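Local coordinates for NTF2 fold protein loop-helix-loop design NT-9 (Synthetic construct, PDB 6W90) that is a de novo designed NTF2-fold protein with a reshaped loop-helix-loop element, and holds a phospholipid in the pocket of its cone-like fold in the crystal, at residues L20-R32 with L54-Y68. Numbering follows the deposited sequence.
Sequences LYTDPDQFKKAAR and LDRFLDAMQEWASRY. With 3PE (1,2-Distearoyl-sn-glycerophosphoethanolamine), chain B.
Lys-28 ties helix 24-35 to helix 54-64 of this NTF2 fold, where helices pack against a curved sheet around a lipid-filled pocket. With CG anti to the backbone N (chi1 173°) and the chain extended beyond, Lys-28 NZ in one of two conformers reaches two acceptors: a salt bridge to Asp-59 OD1 at 2.8 Å, from above the carboxylate plane, and a hydrogen bond to Asp-55 O, also 2.8 Å. Asp-59 N reaches that carbonyl oxygen from the opposite face. Arg-32 NH1, also in one of two conformers, forms a long salt bridge with Asp-55 OD1 (3.5 Å), its guanidinium 55° from the carboxylate plane; a water links NH1 to Asp-55 OD2. At the far end Tyr-21 OH donates to Ala-65 O over 2.8 Å, tilted 22° from the carbonyl plane, joining the last turn of helix 6-22 to the end of segment 54-68. Pro-24 lies against the Gln-62 amide, with Pro-24 CG 3.4 Å from Gln-62 NE2; an alanine in place of Gln-62 would probably uncover that side of the proline ring and open a gap. Beneath, Leu-58 splits its branches: CD1 lies beside Lys-28 CG, while CD2 meets Phe-27 CE2 and Ala-31 CB. Met-61 sets its sulfur at the edge of the Phe-27 ring, a Met-aromatic contact, and Leu-20 CD1 sits over the centre of one face. Leu-20, Phe-27 and Met-61 line the lipid pocket: Met-61 CE approaches C3A of one acyl chain to 3.7 Å, and Phe-27 CZ lies 3.7 Å from C2F, the last modelled carbon of the other.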
ATOM      1  N   LEU A  20       8.635   2.921   6.450  1.00 21.42           N
ATOM      2  CA  LEU A  20       8.259   1.606   6.928  1.00 23.57           C
ATOM      3  C   LEU A  20       9.460   0.883   7.514  1.00 23.18           C
ATOM      4  O   LEU A  20       9.338   0.213   8.549  1.00 28.88           O
ATOM      5  CB  LEU A  20       7.630   0.840   5.773  1.00 24.75           C
ATOM      6  CG  LEU A  20       7.041  -0.529   6.084  1.00 29.67           C
ATOM      7  CD1 LEU A  20       5.898  -0.402   7.018  1.00 34.77           C
ATOM      8  CD2 LEU A  20       6.635  -1.157   4.754  1.00 32.08           C
ATOM      9  N   TYR A  21      10.640   1.062   6.920  1.00 22.66           N
ATOM     10  CA  TYR A  21      11.840   0.369   7.383  1.00 25.66           C
ATOM     11  C   TYR A  21      12.581   1.129   8.460  1.00 32.58           C
ATOM     12  O   TYR A  21      13.239   0.515   9.307  1.00 36.43           O
ATOM     13  CB  TYR A  21      12.774   0.090   6.178  1.00 26.85           C
ATOM     14  CG  TYR A  21      12.246  -1.087   5.434  1.00 23.07           C
ATOM     15  CD1 TYR A  21      12.380  -2.373   5.973  1.00 22.61           C
ATOM     16  CD2 TYR A  21      11.618  -0.953   4.222  1.00 22.17           C
ATOM     17  CE1 TYR A  21      11.872  -3.440   5.317  1.00 23.28           C
ATOM     18  CE2 TYR A  21      11.087  -2.014   3.593  1.00 22.53           C
ATOM     19  CZ  TYR A  21      11.236  -3.265   4.140  1.00 24.05           C
ATOM     20  OH  TYR A  21      10.714  -4.349   3.495  1.00 27.58           O
ATOM     21  N   THR A  22      12.459   2.443   8.487  1.00 28.01           N
ATOM     22  CA  THR A  22      13.302   3.220   9.378  1.00 28.37           C
ATOM     23  C   THR A  22      12.579   3.785  10.583  1.00 30.14           C
ATOM     24  O   THR A  22      13.201   3.972  11.618  1.00 33.16           O
ATOM     25  CB  THR A  22      13.941   4.412   8.652  1.00 35.45           C
ATOM     26  OG1 THR A  22      12.901   5.335   8.305  1.00 40.78           O
ATOM     27  CG2 THR A  22      14.701   3.970   7.460  1.00 32.33           C
ATOM     28  N   ASP A  23      11.305   4.127  10.460  1.00 27.97           N
ATOM     29  CA  ASP A  23      10.561   4.763  11.547  1.00 31.17           C
ATOM     30  C   ASP A  23       9.114   4.327  11.402  1.00 34.66           C
ATOM     31  O   ASP A  23       8.263   5.091  10.954  1.00 29.70           O
ATOM     32  CB  ASP A  23      10.706   6.281  11.476  1.00 31.53           C
ATOM     33  CG  ASP A  23      10.141   6.999  12.687  1.00 39.93           C
ATOM     34  OD1 ASP A  23       9.338   6.396  13.435  1.00 38.28           O
ATOM     35  OD2 ASP A  23      10.515   8.181  12.870  1.00 45.09           O
ATOM     36  N   PRO A  24       8.818   3.075  11.726  1.00 36.04           N
ATOM     37  CA  PRO A  24       7.470   2.548  11.450  1.00 36.87           C
ATOM     38  C   PRO A  24       6.360   3.274  12.176  1.00 38.44           C
ATOM     39  O   PRO A  24       5.216   3.274  11.702  1.00 36.58           O
ATOM     40  CB  PRO A  24       7.579   1.079  11.887  1.00 38.32           C
ATOM     41  CG  PRO A  24       8.918   0.972  12.626  1.00 36.03           C
ATOM     42  CD  PRO A  24       9.783   2.007  12.021  1.00 40.24           C
ATOM     43  N   ASP A  25       6.651   3.897  13.311  1.00 34.07           N
ATOM     44  CA  ASP A  25       5.603   4.653  13.981  1.00 33.20           C
ATOM     45  C   ASP A  25       5.255   5.899  13.177  1.00 34.57           C
ATOM     46  O   ASP A  25       4.085   6.285  13.106  1.00 38.14           O
ATOM     47  CB  ASP A  25       6.034   4.996  15.403  1.00 40.95           C
ATOM     48  CG  ASP A  25       5.885   3.814  16.359  1.00 56.24           C
ATOM     49  OD1 ASP A  25       5.220   2.817  15.997  1.00 60.94           O
ATOM     50  OD2 ASP A  25       6.429   3.883  17.481  1.00 63.79           O
ATOM     51  N   GLN A  26       6.258   6.523  12.543  1.00 30.42           N
ATOM     52  CA  GLN A  26       6.011   7.657  11.654  1.00 29.17           C
ATOM     53  C   GLN A  26       5.333   7.212  10.358  1.00 26.94           C
ATOM     54  O   GLN A  26       4.524   7.949   9.780  1.00 28.50           O
ATOM     55  CB  GLN A  26       7.339   8.356  11.336  1.00 33.64           C
ATOM     56  CG  GLN A  26       7.214   9.669  10.586  1.00 42.19           C
ATOM     57  CD  GLN A  26       8.564  10.372  10.401  1.00 58.18           C
ATOM     58  OE1 GLN A  26       9.502  10.179  11.185  1.00 62.32           O
ATOM     59  NE2 GLN A  26       8.665  11.182   9.351  1.00 62.92           N
ATOM     60  N   PHE A  27       5.695   6.035   9.856  1.00 25.93           N
ATOM     61  CA  PHE A  27       4.983   5.461   8.722  1.00 22.45           C
ATOM     62  C   PHE A  27       3.487   5.435   9.014  1.00 25.70           C
ATOM     63  O   PHE A  27       2.671   5.875   8.200  1.00 22.96           O
ATOM     64  CB  PHE A  27       5.525   4.044   8.413  1.00 21.23           C
ATOM     65  CG  PHE A  27       4.667   3.275   7.452  1.00 23.05           C
ATOM     66  CD1 PHE A  27       4.801   3.481   6.094  1.00 23.36           C
ATOM     67  CD2 PHE A  27       3.736   2.359   7.904  1.00 25.09           C
ATOM     68  CE1 PHE A  27       4.012   2.801   5.184  1.00 26.24           C
ATOM     69  CE2 PHE A  27       2.893   1.694   7.005  1.00 25.46           C
ATOM     70  CZ  PHE A  27       3.044   1.902   5.640  1.00 24.64           C
ATOM     71  N   LYS A  28       3.112   4.914  10.176  0.53 27.24           N
ATOM     72  CA  LYS A  28       1.693   4.760  10.469  0.53 29.06           C
ATOM     73  C   LYS A  28       1.012   6.108  10.646  0.53 29.42           C
ATOM     74  O   LYS A  28      -0.110   6.309  10.170  0.53 31.10           O
ATOM     75  CB  LYS A  28       1.519   3.896  11.715  0.53 32.84           C
ATOM     76  CG  LYS A  28       0.104   3.797  12.227  0.53 36.02           C
ATOM     77  CD  LYS A  28       0.018   2.652  13.196  0.53 34.91           C
ATOM     78  CE  LYS A  28      -1.277   2.644  13.927  0.53 37.85           C
ATOM     79  NZ  LYS A  28      -1.343   1.396  14.744  0.53 42.02           N
ATOM     80  N   LYS A  29       1.662   7.039  11.343  1.00 29.54           N
ATOM     81  CA  LYS A  29       1.070   8.350  11.555  1.00 32.79           C
ATOM     82  C   LYS A  29       0.938   9.075  10.229  1.00 32.17           C
ATOM     83  O   LYS A  29      -0.129   9.598   9.885  1.00 32.70           O
ATOM     84  CB  LYS A  29       1.924   9.124  12.558  1.00 41.35           C
ATOM     85  CG  LYS A  29       1.350  10.452  13.007  1.00 56.08           C
ATOM     86  CD  LYS A  29       2.265  11.163  14.020  1.00 69.98           C
ATOM     87  CE  LYS A  29       1.838  12.617  14.245  1.00 77.36           C
ATOM     88  NZ  LYS A  29       1.917  13.417  12.977  1.00 78.88           N
ATOM     89  N   ALA A  30       1.994   9.050   9.432  1.00 26.60           N
ATOM     90  CA  ALA A  30       1.931   9.726   8.153  1.00 24.04           C
ATOM     91  C   ALA A  30       0.918   9.073   7.228  1.00 24.82           C
ATOM     92  O   ALA A  30       0.237   9.764   6.460  1.00 28.60           O
ATOM     93  CB  ALA A  30       3.308   9.741   7.498  1.00 25.79           C
ATOM     94  N   ALA A  31       0.858   7.750   7.217  1.00 25.14           N
ATOM     95  CA  ALA A  31      -0.089   7.092   6.331  1.00 26.41           C
ATOM     96  C   ALA A  31      -1.505   7.558   6.622  1.00 29.68           C
ATOM     97  O   ALA A  31      -2.256   7.909   5.705  1.00 32.78           O
ATOM     98  CB  ALA A  31       0.028   5.581   6.481  1.00 25.45           C
ATOM     99  N   ARG A  32      -1.874   7.621   7.910  0.53 29.16           N
ATOM    100  CA  ARG A  32      -3.234   7.970   8.325  0.53 31.67           C
ATOM    101  C   ARG A  32      -3.511   9.471   8.348  0.53 33.03           C
ATOM    102  O   ARG A  32      -4.685   9.879   8.354  0.53 33.37           O
ATOM    103  CB  ARG A  32      -3.486   7.390   9.727  0.53 35.03           C
ATOM    104  CG  ARG A  32      -4.878   7.619  10.308  0.53 40.76           C
ATOM    105  CD  ARG A  32      -5.865   6.723   9.627  0.53 43.01           C
ATOM    106  NE  ARG A  32      -7.221   6.912  10.126  0.53 46.41           N
ATOM    107  CZ  ARG A  32      -7.688   6.383  11.250  0.53 47.93           C
ATOM    108  NH1 ARG A  32      -6.902   5.641  12.017  0.53 48.24           N
ATOM    109  NH2 ARG A  32      -8.944   6.608  11.613  0.53 47.91           N
ATOM    110  N   LEU A  54      -7.575   0.676  10.028  1.00 28.15           N
ATOM    111  CA  LEU A  54      -6.240   1.149   9.663  1.00 27.96           C
ATOM    112  C   LEU A  54      -5.207   0.968  10.772  1.00 28.36           C
ATOM    113  O   LEU A  54      -4.035   0.707  10.481  1.00 28.36           O
ATOM    114  CB  LEU A  54      -6.287   2.620   9.248  1.00 27.71           C
ATOM    115  CG  LEU A  54      -6.574   2.850   7.763  1.00 29.29           C
ATOM    116  CD1 LEU A  54      -6.635   4.369   7.550  1.00 30.11           C
ATOM    117  CD2 LEU A  54      -5.541   2.209   6.887  1.00 27.15           C
ATOM    118  N   ASP A  55      -5.571   1.148  12.036  1.00 28.75           N
ATOM    119  CA  ASP A  55      -4.532   1.075  13.061  1.00 29.16           C
ATOM    120  C   ASP A  55      -3.880  -0.299  13.039  1.00 30.27           C
ATOM    121  O   ASP A  55      -2.648  -0.426  13.031  1.00 29.57           O
ATOM    122  CB  ASP A  55      -5.103   1.382  14.442  1.00 40.51           C
ATOM    123  CG  ASP A  55      -5.368   2.867  14.656  1.00 54.83           C
ATOM    124  OD1 ASP A  55      -4.727   3.706  13.976  1.00 56.10           O
ATOM    125  OD2 ASP A  55      -6.218   3.188  15.523  1.00 61.91           O
ATOM    126  N   ARG A  56      -4.690  -1.348  12.996  0.70 29.61           N
ATOM    127  CA  ARG A  56      -4.133  -2.690  13.044  0.70 29.99           C
ATOM    128  C   ARG A  56      -3.600  -3.122  11.683  0.70 29.59           C
ATOM    129  O   ARG A  56      -2.640  -3.898  11.615  0.70 29.85           O
ATOM    130  CB  ARG A  56      -5.192  -3.667  13.547  0.70 30.44           C
ATOM    131  CG  ARG A  56      -5.547  -3.535  15.028  0.70 31.88           C
ATOM    132  CD  ARG A  56      -6.527  -4.623  15.415  0.70 32.82           C
ATOM    133  NE  ARG A  56      -7.024  -4.501  16.785  0.70 35.54           N
ATOM    134  CZ  ARG A  56      -6.421  -5.003  17.857  0.70 36.91           C
ATOM    135  NH1 ARG A  56      -5.265  -5.651  17.745  0.70 37.35           N
ATOM    136  NH2 ARG A  56      -6.989  -4.839  19.047  0.70 35.72           N
ATOM    137  N   PHE A  57      -4.188  -2.607  10.604  1.00 29.01           N
ATOM    138  CA  PHE A  57      -3.701  -2.918   9.261  1.00 28.63           C
ATOM    139  C   PHE A  57      -2.311  -2.346   9.050  1.00 28.66           C
ATOM    140  O   PHE A  57      -1.415  -3.031   8.543  1.00 28.68           O
ATOM    141  CB  PHE A  57      -4.703  -2.343   8.251  1.00 28.11           C
ATOM    142  CG  PHE A  57      -4.410  -2.644   6.809  1.00 29.70           C
ATOM    143  CD1 PHE A  57      -3.545  -1.848   6.072  1.00 36.87           C
ATOM    144  CD2 PHE A  57      -5.043  -3.684   6.174  1.00 29.42           C
ATOM    145  CE1 PHE A  57      -3.302  -2.107   4.740  1.00 39.56           C
ATOM    146  CE2 PHE A  57      -4.786  -3.952   4.836  1.00 33.07           C
ATOM    147  CZ  PHE A  57      -3.923  -3.161   4.129  1.00 36.58           C
ATOM    148  N   LEU A  58      -2.101  -1.104   9.468  1.00 28.51           N
ATOM    149  CA  LEU A  58      -0.778  -0.508   9.315  1.00 28.56           C
ATOM    150  C   LEU A  58       0.247  -1.187  10.222  1.00 30.32           C
ATOM    151  O   LEU A  58       1.384  -1.399   9.791  1.00 30.63           O
ATOM    152  CB  LEU A  58      -0.889   0.992   9.560  1.00 28.41           C
ATOM    153  CG  LEU A  58      -1.756   1.727   8.534  1.00 27.92           C
ATOM    154  CD1 LEU A  58      -2.019   3.136   9.058  1.00 27.92           C
ATOM    155  CD2 LEU A  58      -1.057   1.767   7.159  1.00 27.69           C
ATOM    156  N   ASP A  59      -0.150  -1.628  11.423  1.00 29.57           N
ATOM    157  CA  ASP A  59       0.754  -2.414  12.259  1.00 32.05           C
ATOM    158  C   ASP A  59       1.176  -3.707  11.562  1.00 36.48           C
ATOM    159  O   ASP A  59       2.321  -4.160  11.703  1.00 39.44           O
ATOM    160  CB  ASP A  59       0.095  -2.778  13.586  1.00 33.62           C
ATOM    161  CG  ASP A  59      -0.084  -1.599  14.511  1.00 47.86           C
ATOM    162  OD1 ASP A  59       0.559  -0.553  14.306  1.00 49.95           O
ATOM    163  OD2 ASP A  59      -0.868  -1.738  15.473  1.00 52.83           O
ATOM    164  N   ALA A  60       0.251  -4.329  10.827  1.00 30.09           N
ATOM    165  CA  ALA A  60       0.556  -5.593  10.169  1.00 31.09           C
ATOM    166  C   ALA A  60       1.582  -5.383   9.065  1.00 34.67           C
ATOM    167  O   ALA A  60       2.503  -6.194   8.908  1.00 35.68           O
ATOM    168  CB  ALA A  60      -0.724  -6.225   9.630  1.00 30.69           C
ATOM    169  N   MET A  61       1.467  -4.275   8.323  1.00 32.07           N
ATOM    170  CA  MET A  61       2.487  -3.918   7.337  1.00 33.28           C
ATOM    171  C   MET A  61       3.855  -3.714   7.973  1.00 32.30           C
ATOM    172  O   MET A  61       4.874  -4.094   7.389  1.00 32.50           O
ATOM    173  CB  MET A  61       2.102  -2.633   6.604  1.00 31.73           C
ATOM    174  CG  MET A  61       0.860  -2.776   5.802  1.00 34.24           C
ATOM    175  SD  MET A  61       0.520  -1.271   4.913  1.00 32.12           S
ATOM    176  CE  MET A  61       1.766  -1.484   3.680  1.00 33.09           C
ATOM    177  N   GLN A  62       3.912  -3.086   9.151  1.00 36.36           N
ATOM    178  CA  GLN A  62       5.203  -2.892   9.806  1.00 43.88           C
ATOM    179  C   GLN A  62       5.886  -4.227  10.059  1.00 44.13           C
ATOM    180  O   GLN A  62       7.102  -4.359   9.894  1.00 44.07           O
ATOM    181  CB  GLN A  62       5.039  -2.137  11.128  1.00 54.61           C
ATOM    182  CG  GLN A  62       6.302  -2.124  12.021  1.00 67.30           C
ATOM    183  CD  GLN A  62       6.054  -1.537  13.417  1.00 75.71           C
ATOM    184  OE1 GLN A  62       4.917  -1.198  13.774  1.00 75.80           O
ATOM    185  NE2 GLN A  62       7.123  -1.403  14.203  1.00 79.18           N
ATOM    186  N   GLU A  63       5.123  -5.233  10.461  0.60 41.64           N
ATOM    187  CA  GLU A  63       5.774  -6.495  10.774  0.60 43.49           C
ATOM    188  C   GLU A  63       6.096  -7.275   9.504  0.60 41.56           C
ATOM    189  O   GLU A  63       7.176  -7.868   9.403  0.60 40.37           O
ATOM    190  CB  GLU A  63       4.913  -7.325  11.720  0.60 46.64           C
ATOM    191  CG  GLU A  63       5.706  -8.446  12.361  0.60 50.98           C
ATOM    192  CD  GLU A  63       5.195  -8.790  13.731  0.60 55.30           C
ATOM    193  OE1 GLU A  63       5.619  -9.832  14.282  0.60 55.96           O
ATOM    194  OE2 GLU A  63       4.360  -8.017  14.248  0.60 55.91           O
ATOM    195  N   TRP A  64       5.192  -7.260   8.518  1.00 38.38           N
ATOM    196  CA  TRP A  64       5.433  -7.981   7.270  1.00 37.45           C
ATOM    197  C   TRP A  64       6.658  -7.472   6.536  1.00 36.16           C
ATOM    198  O   TRP A  64       7.267  -8.200   5.741  1.00 32.77           O
ATOM    199  CB  TRP A  64       4.239  -7.846   6.333  1.00 48.08           C
ATOM    200  CG  TRP A  64       3.106  -8.775   6.633  1.00 64.28           C
ATOM    201  CD1 TRP A  64       3.182  -9.997   7.240  1.00 73.07           C
ATOM    202  CD2 TRP A  64       1.718  -8.568   6.327  1.00 73.52           C
ATOM    203  NE1 TRP A  64       1.932 -10.562   7.332  1.00 77.70           N
ATOM    204  CE2 TRP A  64       1.016  -9.708   6.777  1.00 77.61           C
ATOM    205  CE3 TRP A  64       1.003  -7.532   5.716  1.00 77.37           C
ATOM    206  CZ2 TRP A  64      -0.363  -9.839   6.640  1.00 79.32           C
ATOM    207  CZ3 TRP A  64      -0.364  -7.665   5.580  1.00 78.81           C
ATOM    208  CH2 TRP A  64      -1.033  -8.812   6.040  1.00 79.55           C
ATOM    209  N   ALA A  65       7.050  -6.239   6.790  1.00 35.62           N
ATOM    210  CA  ALA A  65       8.141  -5.679   6.019  1.00 36.20           C
ATOM    211  C   ALA A  65       9.457  -6.383   6.295  1.00 33.22           C
ATOM    212  O   ALA A  65      10.358  -6.379   5.446  1.00 32.37           O
ATOM    213  CB  ALA A  65       8.263  -4.194   6.325  1.00 42.43           C
ATOM    214  N   SER A  66       9.623  -6.968   7.468  1.00 33.77           N
ATOM    215  CA  SER A  66      10.925  -7.568   7.712  1.00 40.22           C
ATOM    216  C   SER A  66      11.089  -8.871   6.944  1.00 44.52           C
ATOM    217  O   SER A  66      12.196  -9.416   6.908  1.00 47.26           O
ATOM    218  CB  SER A  66      11.155  -7.755   9.212  1.00 46.86           C
ATOM    219  OG  SER A  66      10.022  -8.286   9.842  1.00 57.04           O
ATOM    220  N   ARG A  67      10.031  -9.344   6.278  1.00 36.20           N
ATOM    221  CA  ARG A  67      10.143 -10.575   5.520  1.00 33.62           C
ATOM    222  C   ARG A  67      11.008 -10.459   4.277  1.00 33.62           C
ATOM    223  O   ARG A  67      11.378 -11.489   3.730  1.00 34.02           O
ATOM    224  CB  ARG A  67       8.783 -11.073   5.038  1.00 34.12           C
ATOM    225  CG  ARG A  67       7.831 -11.387   6.154  1.00 46.23           C
ATOM    226  CD  ARG A  67       6.493 -11.870   5.605  1.00 70.28           C
ATOM    227  NE  ARG A  67       5.616 -12.359   6.668  1.00 91.26           N
ATOM    228  CZ  ARG A  67       4.436 -12.945   6.474  1.00104.78           C
ATOM    229  NH1 ARG A  67       3.968 -13.128   5.244  1.00109.36           N
ATOM    230  NH2 ARG A  67       3.723 -13.352   7.517  1.00108.51           N
ATOM    231  N   TYR A  68      11.297  -9.255   3.778  1.00 24.31           N
ATOM    232  CA  TYR A  68      11.910  -9.101   2.464  1.00 20.94           C
ATOM    233  C   TYR A  68      13.314  -8.524   2.506  1.00 25.35           C
ATOM    234  O   TYR A  68      13.596  -7.617   3.290  1.00 30.42           O
ATOM    235  CB  TYR A  68      11.058  -8.187   1.580  1.00 24.30           C
ATOM    236  CG  TYR A  68       9.665  -8.641   1.582  1.00 26.79           C
ATOM    237  CD1 TYR A  68       9.293  -9.792   0.920  1.00 26.95           C
ATOM    238  CD2 TYR A  68       8.705  -7.963   2.316  1.00 31.62           C
ATOM    239  CE1 TYR A  68       7.981 -10.229   0.963  1.00 32.70           C
ATOM    240  CE2 TYR A  68       7.419  -8.373   2.357  1.00 33.63           C
ATOM    241  CZ  TYR A  68       7.047  -9.506   1.693  1.00 34.14           C
ATOM    242  OH  TYR A  68       5.728  -9.910   1.772  1.00 40.03           O
TER
HETATM  243  P   3PE B 201       2.463 -12.580  -5.608  1.00 33.40           P
HETATM  244  N   3PE B 201      -1.255 -11.690  -7.742  1.00 78.91           N
HETATM  245  O11 3PE B 201       2.299 -11.455  -4.416  1.00 44.36           O
HETATM  246  O12 3PE B 201       3.681 -12.272  -6.438  1.00 30.56           O
HETATM  247  O13 3PE B 201       1.164 -12.440  -6.635  1.00 43.90           O
HETATM  248  O14 3PE B 201       2.459 -14.012  -5.074  1.00 31.72           O
HETATM  249  C11 3PE B 201       1.104 -11.344  -7.511  1.00 61.76           C
HETATM  250  C12 3PE B 201      -0.032 -11.547  -8.506  1.00 72.87           C
HETATM  251  C1  3PE B 201       1.244 -11.631  -3.510  1.00 63.06           C
HETATM  252  C2  3PE B 201       1.337 -10.628  -2.349  1.00 71.51           C
HETATM  253  C3  3PE B 201       1.723  -9.285  -2.975  1.00 71.30           C
HETATM  254  O31 3PE B 201       1.509  -8.228  -2.089  1.00 67.92           O
HETATM  255  O32 3PE B 201       3.192  -9.052  -0.857  1.00 70.42           O
HETATM  256  C31 3PE B 201       2.335  -8.247  -0.959  1.00 65.63           C
HETATM  257  C32 3PE B 201       2.110  -7.218   0.141  1.00 58.17           C
HETATM  258  C33 3PE B 201       3.296  -7.079   1.093  1.00 51.56           C
HETATM  259  C34 3PE B 201       3.334  -5.610   1.511  1.00 48.90           C
HETATM  260  C35 3PE B 201       4.168  -5.383   2.765  1.00 50.96           C
HETATM  261  C36 3PE B 201       5.397  -4.545   2.398  1.00 56.99           C
HETATM  262  C37 3PE B 201       5.057  -3.057   2.238  1.00 62.12           C
HETATM  263  C38 3PE B 201       4.534  -2.701   0.841  1.00 61.84           C
HETATM  264  C39 3PE B 201       4.938  -1.281   0.416  1.00 59.02           C
HETATM  265  C3A 3PE B 201       4.219  -0.203   1.237  1.00 56.09           C
HETATM  266  C3B 3PE B 201       4.338   1.185   0.595  1.00 54.86           C
HETATM  267  C3C 3PE B 201       3.031   1.557  -0.108  1.00 54.50           C
HETATM  268  C3D 3PE B 201       2.997   3.039  -0.487  1.00 55.47           C
HETATM  269  C3E 3PE B 201       1.768   3.303  -1.363  1.00 59.30           C
HETATM  270  C3F 3PE B 201       1.920   4.622  -2.132  1.00 68.83           C
HETATM  271  C3G 3PE B 201       0.723   4.845  -3.066  1.00 75.69           C
HETATM  272  C3H 3PE B 201       1.052   5.713  -4.290  1.00 79.83           C
HETATM  273  C3I 3PE B 201       1.099   7.212  -3.977  1.00 79.67           C
HETATM  274  O21 3PE B 201       0.090 -10.559  -1.718  1.00 73.70           O
HETATM  275  O22 3PE B 201       0.873 -11.282   0.290  1.00 72.47           O
HETATM  276  C21 3PE B 201      -0.069 -10.977  -0.377  1.00 69.83           C
HETATM  277  C22 3PE B 201      -1.499 -11.033   0.198  1.00 59.07           C
HETATM  278  C23 3PE B 201      -1.759  -9.976   1.283  1.00 51.97           C
HETATM  279  C24 3PE B 201      -1.921  -8.562   0.714  1.00 45.45           C
HETATM  280  C25 3PE B 201      -2.022  -7.496   1.819  1.00 44.62           C
HETATM  281  C26 3PE B 201      -1.663  -6.147   1.192  1.00 47.22           C
HETATM  282  C27 3PE B 201      -1.535  -5.017   2.216  1.00 47.37           C
HETATM  283  C28 3PE B 201      -1.072  -3.718   1.536  1.00 46.08           C
HETATM  284  C29 3PE B 201      -2.185  -2.887   0.869  1.00 48.42           C
HETATM  285  C2A 3PE B 201      -1.692  -1.474   0.494  1.00 47.53           C
HETATM  286  C2B 3PE B 201      -2.119  -0.391   1.486  1.00 44.68           C
HETATM  287  C2C 3PE B 201      -1.262   0.869   1.331  1.00 43.81           C
HETATM  288  C2D 3PE B 201      -1.149   1.558   2.689  1.00 43.45           C
HETATM  289  C2E 3PE B 201      -0.484   2.925   2.600  1.00 43.78           C
HETATM  290  C2F 3PE B 201       1.035   2.795   2.652  1.00 45.98           C
HETATM  291  O   HOH W   1      -8.287   4.600  14.156  1.00 51.09           O